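Local coordinates for protein peptide amidase (Stenotrophomonas maltophilia, PDB 1M22) that probably hydrolyses amide bonds, as an amidase signature enzyme that acts on peptide substrates, at residues P344-S347 / L348-I352. Sequence-based numbering, arbitrary orientation.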
ATOM      1  N   PRO A 344      19.826   8.781  13.888  1.00 13.48           N
ATOM      2  CA  PRO A 344      21.194   8.446  14.303  1.00 14.73           C
ATOM      3  C   PRO A 344      22.136   8.376  13.099  1.00 17.55           C
ATOM      4  O   PRO A 344      23.359   8.408  13.247  1.00 21.01           O
ATOM      5  CB  PRO A 344      21.021   7.105  15.012  1.00 14.78           C
ATOM      6  CG  PRO A 344      19.847   6.497  14.307  1.00 14.88           C
ATOM      7  CD  PRO A 344      18.903   7.667  14.171  1.00 14.33           C
ATOM      8  N   LEU A 345      21.547   8.273  11.911  1.00 16.86           N
ATOM      9  CA  LEU A 345      22.291   8.238  10.654  1.00 17.20           C
ATOM     10  C   LEU A 345      22.113   9.629  10.063  1.00 17.88           C
ATOM     11  O   LEU A 345      21.009  10.175  10.092  1.00 18.77           O
ATOM     12  CB  LEU A 345      21.695   7.204   9.695  1.00 17.45           C
ATOM     13  CG  LEU A 345      21.698   5.735  10.122  1.00 18.83           C
ATOM     14  CD1 LEU A 345      20.910   4.909   9.113  1.00 20.12           C
ATOM     15  CD2 LEU A 345      23.131   5.236  10.229  1.00 20.00           C
ATOM     16  N   ARG A 346      23.183  10.202   9.524  1.00 17.82           N
ATOM     17  CA  ARG A 346      23.114  11.545   8.958  1.00 21.09           C
ATOM     18  C   ARG A 346      23.239  11.573   7.440  1.00 20.50           C
ATOM     19  O   ARG A 346      22.912  12.574   6.803  1.00 24.20           O
ATOM     20  CB  ARG A 346      24.211  12.418   9.574  1.00 24.93           C
ATOM     21  CG  ARG A 346      24.134  12.530  11.091  1.00 30.17           C
ATOM     22  CD  ARG A 346      25.414  13.111  11.678  1.00 33.81           C
ATOM     23  NE  ARG A 346      25.697  14.460  11.195  1.00 36.46           N
ATOM     24  CZ  ARG A 346      24.921  15.517  11.420  1.00 37.97           C
ATOM     25  NH1 ARG A 346      23.805  15.387  12.125  1.00 39.12           N
ATOM     26  NH2 ARG A 346      25.265  16.706  10.944  1.00 38.60           N
ATOM     27  N   SER A 347      23.707  10.476   6.857  1.00 16.19           N
ATOM     28  CA  SER A 347      23.879  10.424   5.413  1.00 15.50           C
ATOM     29  C   SER A 347      23.705   9.019   4.873  1.00 13.94           C
ATOM     30  O   SER A 347      23.683   8.044   5.625  1.00 14.23           O
ATOM     31  CB  SER A 347      25.275  10.918   5.037  1.00 14.40           C
ATOM     32  OG  SER A 347      26.258  10.016   5.513  1.00 15.33           O
ATOM     33  N   LEU A 348      23.583   8.927   3.555  1.00 12.86           N
ATOM     34  CA  LEU A 348      23.445   7.640   2.903  1.00 13.77           C
ATOM     35  C   LEU A 348      24.768   6.898   3.084  1.00 13.21           C
ATOM     36  O   LEU A 348      24.793   5.679   3.228  1.00 12.91           O
ATOM     37  CB  LEU A 348      23.119   7.838   1.422  1.00 14.23           C
ATOM     38  CG  LEU A 348      22.922   6.596   0.553  1.00 14.51           C
ATOM     39  CD1 LEU A 348      22.039   5.578   1.258  1.00 13.33           C
ATOM     40  CD2 LEU A 348      22.305   7.020  -0.771  1.00 11.99           C
ATOM     41  N   ALA A 349      25.870   7.646   3.096  1.00 11.89           N
ATOM     42  CA  ALA A 349      27.186   7.047   3.291  1.00 13.05           C
ATOM     43  C   ALA A 349      27.251   6.357   4.655  1.00 12.50           C
ATOM     44  O   ALA A 349      27.848   5.287   4.784  1.00 14.13           O
ATOM     45  CB  ALA A 349      28.273   8.117   3.187  1.00 13.65           C
ATOM     46  N   ASP A 350      26.637   6.965   5.671  1.00 12.05           N
ATOM     47  CA  ASP A 350      26.626   6.374   7.011  1.00 12.95           C
ATOM     48  C   ASP A 350      25.878   5.048   6.998  1.00 11.07           C
ATOM     49  O   ASP A 350      26.272   4.099   7.672  1.00 13.29           O
ATOM     50  CB  ASP A 350      25.942   7.293   8.030  1.00 15.80           C
ATOM     51  CG  ASP A 350      26.686   8.592   8.250  1.00 19.05           C
ATOM     52  OD1 ASP A 350      27.932   8.591   8.178  1.00 19.80           O
ATOM     53  OD2 ASP A 350      26.017   9.613   8.519  1.00 20.94           O
ATOM     54  N   LEU A 351      24.784   4.989   6.242  1.00 11.39           N
ATOM     55  CA  LEU A 351      23.993   3.766   6.156  1.00 10.88           C
ATOM     56  C   LEU A 351      24.792   2.665   5.464  1.00 10.05           C
ATOM     57  O   LEU A 351      24.812   1.520   5.918  1.00 10.66           O
ATOM     58  CB  LEU A 351      22.688   4.025   5.394  1.00 10.91           C
ATOM     59  CG  LEU A 351      21.817   2.800   5.094  1.00  9.98           C
ATOM     60  CD1 LEU A 351      21.447   2.090   6.387  1.00 11.02           C
ATOM     61  CD2 LEU A 351      20.567   3.241   4.343  1.00 10.00           C
ATOM     62  N   ILE A 352      25.444   3.020   4.361  1.00 10.50           N
ATOM     63  CA  ILE A 352      26.256   2.065   3.618  1.00 12.52           C
ATOM     64  C   ILE A 352      27.360   1.518   4.521  1.00 11.89           C
ATOM     65  O   ILE A 352      27.635   0.317   4.522  1.00 12.29           O
ATOM     66  CB  ILE A 352      26.874   2.735   2.371  1.00 12.48           C
ATOM     67  CG1 ILE A 352      25.760   3.061   1.369  1.00 13.84           C
ATOM     68  CG2 ILE A 352      27.922   1.821   1.743  1.00 13.63           C
ATOM     69  CD1 ILE A 352      26.198   3.922   0.201  1.00 13.51           C
TER
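Ser347 caps the start of helix 348-357, with Asp350 reaching back from its first turn to the incoming loop; this local contact sits at the periphery of the fold, where the chain returns from helix 319-340. Ser347 OG accepts from Asp350 N at 3.1 Å. Its chi1 of 67° tucks OG between its own backbone N and carbonyl carbon, swinging it over the open helix end.

Asp350 answers through its carboxylate. Asp350 OD2 takes Arg346 N on its anti lone pair at 3.1 Å, in a bond bent to 143°. The same Asp350 OD2 lies 3.0 Å from Ser347 N. With CG beside its own backbone N (chi1 -65°), the carboxylate is turned back toward the loop. Serine at the N-cap and an acid three residues on are the residue pairing of a capping box, and the bond from Arg346 N gives the carboxylate an additional grip on the residue before the cap. Ser347 O begins the helical pattern with a weak bond to Leu351 N at 3.3 Å.

Beside this polar cap, Leu345, two residues before Ser347, packs on the first turns of the helix: Leu345 CD1 meets Leu351 CD1 at 4.0 Å, the two side chains angled across one another, while Leu345 CD2 brushes Asp350 CB at 4.1 Å. Glu335 of helix 319-340 accepts from Leu348 N, so two acids sit at the N-terminal end of helix 348-357, where its dipole would probably stabilise their charged forms. Leu348 packs against Phe330 and Leu334 of helix 319-340, and Leu351 against Leu371 of helix 369-375.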